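Local coordinates for protein transcriptional regulator (NtrC family) (Aquifex aeolicus, PDB 3DZD) that probably activates transcription by sigma54 RNA polymerase through an ADP/ATP-binding AAA+ domain that a response-regulator receiver domain controls, at residues 4-9 with 52-57; 61-66 with 88-93. All coordinates share one frame; numbering follows the deposited sequence.

How the contacts relate
Both contacts lie in the receiver domain, a CheY-like fold whose five-stranded parallel sheet runs in the order 2-1-3-4-5, and their centres are about 13 Å apart. They follow one another along the chain: contact 1 joins the end of strand 2-6 to the turn beyond strand 47-51, and contact 2 then pairs helix 62-69 with helix 85-93. Segments 52-57 and 61-66 adjoin in sequence, but the contacts do not otherwise touch. Contact 1 sits at the C-terminal edge of the sheet, where receivers are phosphorylated; contact 2 packs two helices on one face of that sheet, beside the surface that meets the second subunit.

Contact 1 (4-9 with 52-57)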
# COMPACT_ATOMS: atom_id res chain seq x y z
N LEU A 4 -13.13 -25.14 1.91
CA LEU A 4 -13.93 -26.19 1.29
C LEU A 4 -13.03 -27.31 0.83
O LEU A 4 -12.08 -27.09 0.09
CB LEU A 4 -14.74 -25.66 0.09
CG LEU A 4 -15.48 -26.71 -0.75
CD1 LEU A 4 -16.62 -27.36 0.03
CD2 LEU A 4 -15.99 -26.12 -2.05
N VAL A 5 -13.32 -28.52 1.30
CA VAL A 5 -12.56 -29.71 0.94
C VAL A 5 -13.36 -30.59 -0.01
O VAL A 5 -14.39 -31.14 0.38
CB VAL A 5 -12.16 -30.54 2.18
CG1 VAL A 5 -11.32 -31.73 1.76
CG2 VAL A 5 -11.38 -29.68 3.16
N VAL A 6 -12.88 -30.70 -1.24
CA VAL A 6 -13.54 -31.50 -2.28
C VAL A 6 -12.76 -32.78 -2.56
O VAL A 6 -11.65 -32.74 -3.09
CB VAL A 6 -13.66 -30.71 -3.59
CG1 VAL A 6 -14.51 -31.47 -4.58
CG2 VAL A 6 -14.24 -29.33 -3.33
N ASP A 7 -13.35 -33.93 -2.21
CA ASP A 7 -12.67 -35.21 -2.40
C ASP A 7 -13.62 -36.40 -2.33
O ASP A 7 -14.64 -36.36 -1.63
CB ASP A 7 -11.53 -35.39 -1.38
CG ASP A 7 -10.51 -36.45 -1.81
OD1 ASP A 7 -9.34 -36.10 -2.05
OD2 ASP A 7 -10.87 -37.63 -1.92
N ASP A 8 -13.26 -37.47 -3.03
CA ASP A 8 -14.07 -38.68 -3.12
C ASP A 8 -13.98 -39.55 -1.86
O ASP A 8 -14.92 -40.26 -1.53
CB ASP A 8 -13.63 -39.50 -4.33
CG ASP A 8 -14.53 -40.69 -4.59
OD1 ASP A 8 -15.64 -40.49 -5.13
OD2 ASP A 8 -14.12 -41.82 -4.26
N GLU A 9 -12.85 -39.49 -1.16
CA GLU A 9 -12.61 -40.42 -0.06
C GLU A 9 -12.72 -39.80 1.33
O GLU A 9 -12.16 -38.74 1.60
CB GLU A 9 -11.25 -41.09 -0.23
CG GLU A 9 -11.17 -41.97 -1.46
CD GLU A 9 -9.83 -42.67 -1.59
OE1 GLU A 9 -8.93 -42.38 -0.78
OE2 GLU A 9 -9.69 -43.50 -2.51
N VAL A 52 -7.56 -33.74 -7.78
CA VAL A 52 -7.40 -33.75 -9.23
C VAL A 52 -8.38 -34.70 -9.92
O VAL A 52 -8.78 -34.48 -11.06
CB VAL A 52 -5.97 -34.14 -9.63
CG1 VAL A 52 -4.99 -33.04 -9.26
CG2 VAL A 52 -5.58 -35.46 -8.98
N TRP A 53 -8.75 -35.77 -9.22
CA TRP A 53 -9.70 -36.73 -9.77
C TRP A 53 -11.00 -36.76 -8.96
O TRP A 53 -10.99 -36.86 -7.74
CB TRP A 53 -9.10 -38.14 -9.84
CG TRP A 53 -10.09 -39.18 -10.31
CD1 TRP A 53 -10.28 -39.61 -11.59
CD2 TRP A 53 -11.03 -39.90 -9.50
NE1 TRP A 53 -11.27 -40.56 -11.63
CE2 TRP A 53 -11.75 -40.75 -10.36
CE3 TRP A 53 -11.33 -39.91 -8.14
CZ2 TRP A 53 -12.76 -41.61 -9.90
CZ3 TRP A 53 -12.33 -40.76 -7.68
CH2 TRP A 53 -13.03 -41.59 -8.56
N MSE A 54 -12.12 -36.68 -9.68
CA MSE A 54 -13.44 -36.70 -9.07
C MSE A 54 -14.36 -37.56 -9.93
O MSE A 54 -14.16 -37.67 -11.14
CB MSE A 54 -13.98 -35.27 -8.96
CG MSE A 54 -13.24 -34.41 -7.95
SE MSE A 54 -13.50 -35.06 -6.12
CE MSE A 54 -15.44 -35.00 -6.02
N PRO A 55 -15.38 -38.16 -9.31
CA PRO A 55 -16.31 -39.04 -10.04
C PRO A 55 -16.99 -38.34 -11.22
O PRO A 55 -16.86 -38.80 -12.35
CB PRO A 55 -17.34 -39.42 -8.98
CG PRO A 55 -16.65 -39.23 -7.68
CD PRO A 55 -15.73 -38.07 -7.88
N ASP A 56 -17.71 -37.26 -10.95
CA ASP A 56 -18.56 -36.62 -11.95
C ASP A 56 -17.91 -35.48 -12.74
O ASP A 56 -18.54 -34.45 -12.99
CB ASP A 56 -19.87 -36.13 -11.31
CG ASP A 56 -19.65 -35.36 -10.02
OD1 ASP A 56 -18.49 -35.06 -9.67
OD2 ASP A 56 -20.65 -35.05 -9.33
N GLY A 57 -16.65 -35.66 -13.14
CA GLY A 57 -15.97 -34.66 -13.94
C GLY A 57 -14.46 -34.61 -13.76
O GLY A 57 -13.90 -35.28 -12.89
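Val6, at the end of strand 2-6, is the first residue of 4-9 to reach 52-57. Its CG1, anti to the backbone N, meets the CE methyl of Met54 at 3.9 Å, the two side chains crossing at about a right angle. Met54, a selenomethionine, is bent at both chi2 (-66°) and chi3, which lays its selenium against the opposite backbone, Met54 SE lying 3.8 Å from Asp7 CA. The CB of Asp7 points away from 52-57. Asp7 OD2 accepts a nearly straight bond from Glu9 N (2.8 Å, 176°) through the anti lone pair, an Asx turn that fixes the carboxylate just ahead of helix 10-22. Asp7 OD1 lies close to the like-charged Asp51 OD2, and Lys101 touches the same side chain. In CheY-like receivers this acidic corner, with its lysine, typically forms the metal-binding and phosphorylation pocket; such crowding would probably raise the pKa of one carboxylate when no metal is bound. Asp8 faces the other segment, its CG anti to the backbone N. Asp8 OD1 presses tightly on the proline ring, 3.0 Å from Pro55 CG. Asp8 CG also meets the edge of the Trp53 ring, 3.8 Å from Trp53 CZ3, with carboxylate and indole planes 76° apart. Pro55 N lies above one face of that indole, offset toward the rim.

Contact 2 (61-66 with 88-93); sequences NFIDFI and VKAIKK
Two partners grip Lys93 NZ, neither of them closely. Asp64 OD2 forms a salt bridge with Lys93 NZ at 3.3 Å. A water accepts a weak hydrogen bond from Lys93 NZ at 3.5 Å. The same water donates to the other carboxylate oxygen, Asp64 OD1, at 2.9 Å, so the ion pair is joined directly and, more weakly, through the water. The lysine chain, bent at chi2 (-140°) and again at chi4 (-50°), crosses the Asp64 side chain at about a right angle and brings its last methylene up to the carboxylate, Lys93 CE lying 3.1 Å from Asp64 OD2. Asn61 adds a second oxygen to this methylene: Asn61 OD1 comes obliquely to within 3.3 Å of Lys93 CE. An alanine in place of Asp64 would remove the carboxylate, and would probably leave the lysine ammonium and the bridging water less firmly placed. Next to the polar pair, Ile63 points toward helix 85-93. The Ile63 CD1 methyl touches Ala90 CB at 3.7 Å, while the CG2 branch lies against the CB of Lys93. With only a methyl at Ala90, Ile63 CD1 also comes within 3.6 Å of Ala90 O. The two helix segments run nearly parallel, crossing at -25°, as neighbouring helices on one face of the (beta-alpha)5 receiver fold. Ile63 and Ala90 both rest on Val77 of strand 74-79, and Ile63 also on Leu50 of strand 47-51. Phe62 packs on helix 33-42, whereas Val88 and Ile91 meet Glu106 and Leu110 of the second subunit.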
# COMPACT_ATOMS: atom_id res chain seq x y z
N ASN A 61 -10.02 -29.52 -14.63
CA ASN A 61 -10.84 -28.56 -15.36
C ASN A 61 -11.82 -27.82 -14.46
O ASN A 61 -12.19 -26.68 -14.74
CB ASN A 61 -11.60 -29.25 -16.50
CG ASN A 61 -10.67 -29.79 -17.57
OD1 ASN A 61 -9.57 -29.27 -17.77
ND2 ASN A 61 -11.10 -30.84 -18.26
N PHE A 62 -12.24 -28.47 -13.38
CA PHE A 62 -13.13 -27.84 -12.41
C PHE A 62 -12.55 -26.55 -11.85
O PHE A 62 -13.27 -25.68 -11.38
CB PHE A 62 -13.46 -28.80 -11.27
CG PHE A 62 -14.51 -28.28 -10.34
CD1 PHE A 62 -15.85 -28.38 -10.67
CD2 PHE A 62 -14.17 -27.68 -9.14
CE1 PHE A 62 -16.83 -27.90 -9.83
CE2 PHE A 62 -15.15 -27.20 -8.29
CZ PHE A 62 -16.48 -27.31 -8.63
N ILE A 63 -11.23 -26.43 -11.90
CA ILE A 63 -10.58 -25.19 -11.51
C ILE A 63 -11.19 -24.03 -12.30
O ILE A 63 -11.32 -22.92 -11.78
CB ILE A 63 -9.06 -25.25 -11.73
CG1 ILE A 63 -8.41 -26.09 -10.64
CG2 ILE A 63 -8.47 -23.86 -11.74
CD1 ILE A 63 -6.95 -26.33 -10.86
N ASP A 64 -11.57 -24.28 -13.55
CA ASP A 64 -12.18 -23.23 -14.37
C ASP A 64 -13.53 -22.81 -13.79
O ASP A 64 -13.88 -21.63 -13.81
CB ASP A 64 -12.33 -23.67 -15.83
CG ASP A 64 -10.99 -23.80 -16.54
OD1 ASP A 64 -10.16 -22.87 -16.44
OD2 ASP A 64 -10.77 -24.84 -17.21
N PHE A 65 -14.29 -23.77 -13.27
CA PHE A 65 -15.53 -23.44 -12.60
C PHE A 65 -15.28 -22.47 -11.45
O PHE A 65 -16.00 -21.49 -11.28
CB PHE A 65 -16.20 -24.69 -12.05
CG PHE A 65 -17.46 -24.40 -11.29
CD1 PHE A 65 -18.70 -24.57 -11.90
CD2 PHE A 65 -17.42 -23.95 -9.99
CE1 PHE A 65 -19.86 -24.29 -11.22
CE2 PHE A 65 -18.58 -23.68 -9.29
CZ PHE A 65 -19.80 -23.85 -9.91
N ILE A 66 -14.24 -22.76 -10.67
CA ILE A 66 -13.86 -21.92 -9.54
C ILE A 66 -13.36 -20.56 -10.03
O ILE A 66 -13.70 -19.51 -9.46
CB ILE A 66 -12.75 -22.62 -8.70
CG1 ILE A 66 -13.28 -23.92 -8.10
CG2 ILE A 66 -12.22 -21.69 -7.62
CD1 ILE A 66 -12.20 -24.85 -7.61
N VAL A 88 1.00 -29.99 -12.21
CA VAL A 88 1.41 -28.88 -13.07
C VAL A 88 0.22 -28.38 -13.88
O VAL A 88 -0.02 -27.17 -13.98
CB VAL A 88 2.52 -29.30 -14.04
CG1 VAL A 88 2.77 -28.20 -15.07
CG2 VAL A 88 3.79 -29.63 -13.29
N LYS A 89 -0.52 -29.32 -14.46
CA LYS A 89 -1.70 -29.00 -15.24
C LYS A 89 -2.55 -28.03 -14.44
O LYS A 89 -2.87 -26.94 -14.90
CB LYS A 89 -2.49 -30.28 -15.51
CG LYS A 89 -2.94 -30.50 -16.94
CD LYS A 89 -3.42 -31.94 -17.12
CE LYS A 89 -3.44 -32.37 -18.58
NZ LYS A 89 -3.55 -33.85 -18.72
N ALA A 90 -2.89 -28.43 -13.21
CA ALA A 90 -3.70 -27.62 -12.31
C ALA A 90 -3.06 -26.27 -12.04
O ALA A 90 -3.73 -25.24 -12.06
CB ALA A 90 -3.92 -28.36 -11.01
N ILE A 91 -1.76 -26.27 -11.76
CA ILE A 91 -1.06 -25.02 -11.48
C ILE A 91 -1.16 -24.05 -12.65
O ILE A 91 -1.39 -22.85 -12.45
CB ILE A 91 0.43 -25.26 -11.16
CG1 ILE A 91 0.59 -26.08 -9.87
CG2 ILE A 91 1.15 -23.92 -11.06
CD1 ILE A 91 0.06 -25.40 -8.62
N LYS A 92 -0.99 -24.55 -13.86
CA LYS A 92 -1.09 -23.71 -15.04
C LYS A 92 -2.53 -23.24 -15.26
O LYS A 92 -2.76 -22.16 -15.80
CB LYS A 92 -0.57 -24.45 -16.28
CG LYS A 92 0.92 -24.76 -16.19
CD LYS A 92 1.32 -25.85 -17.16
CE LYS A 92 1.36 -25.34 -18.59
NZ LYS A 92 2.09 -26.28 -19.49
N LYS A 93 -3.49 -24.04 -14.82
CA LYS A 93 -4.88 -23.62 -14.88
C LYS A 93 -5.14 -22.50 -13.89
O LYS A 93 -6.11 -21.76 -14.03
CB LYS A 93 -5.84 -24.78 -14.62
CG LYS A 93 -6.20 -25.56 -15.88
CD LYS A 93 -7.66 -25.94 -15.90
CE LYS A 93 -8.08 -26.37 -17.30
NZ LYS A 93 -7.67 -25.37 -18.33
O HOH W 1 -8.58 -22.01 -18.69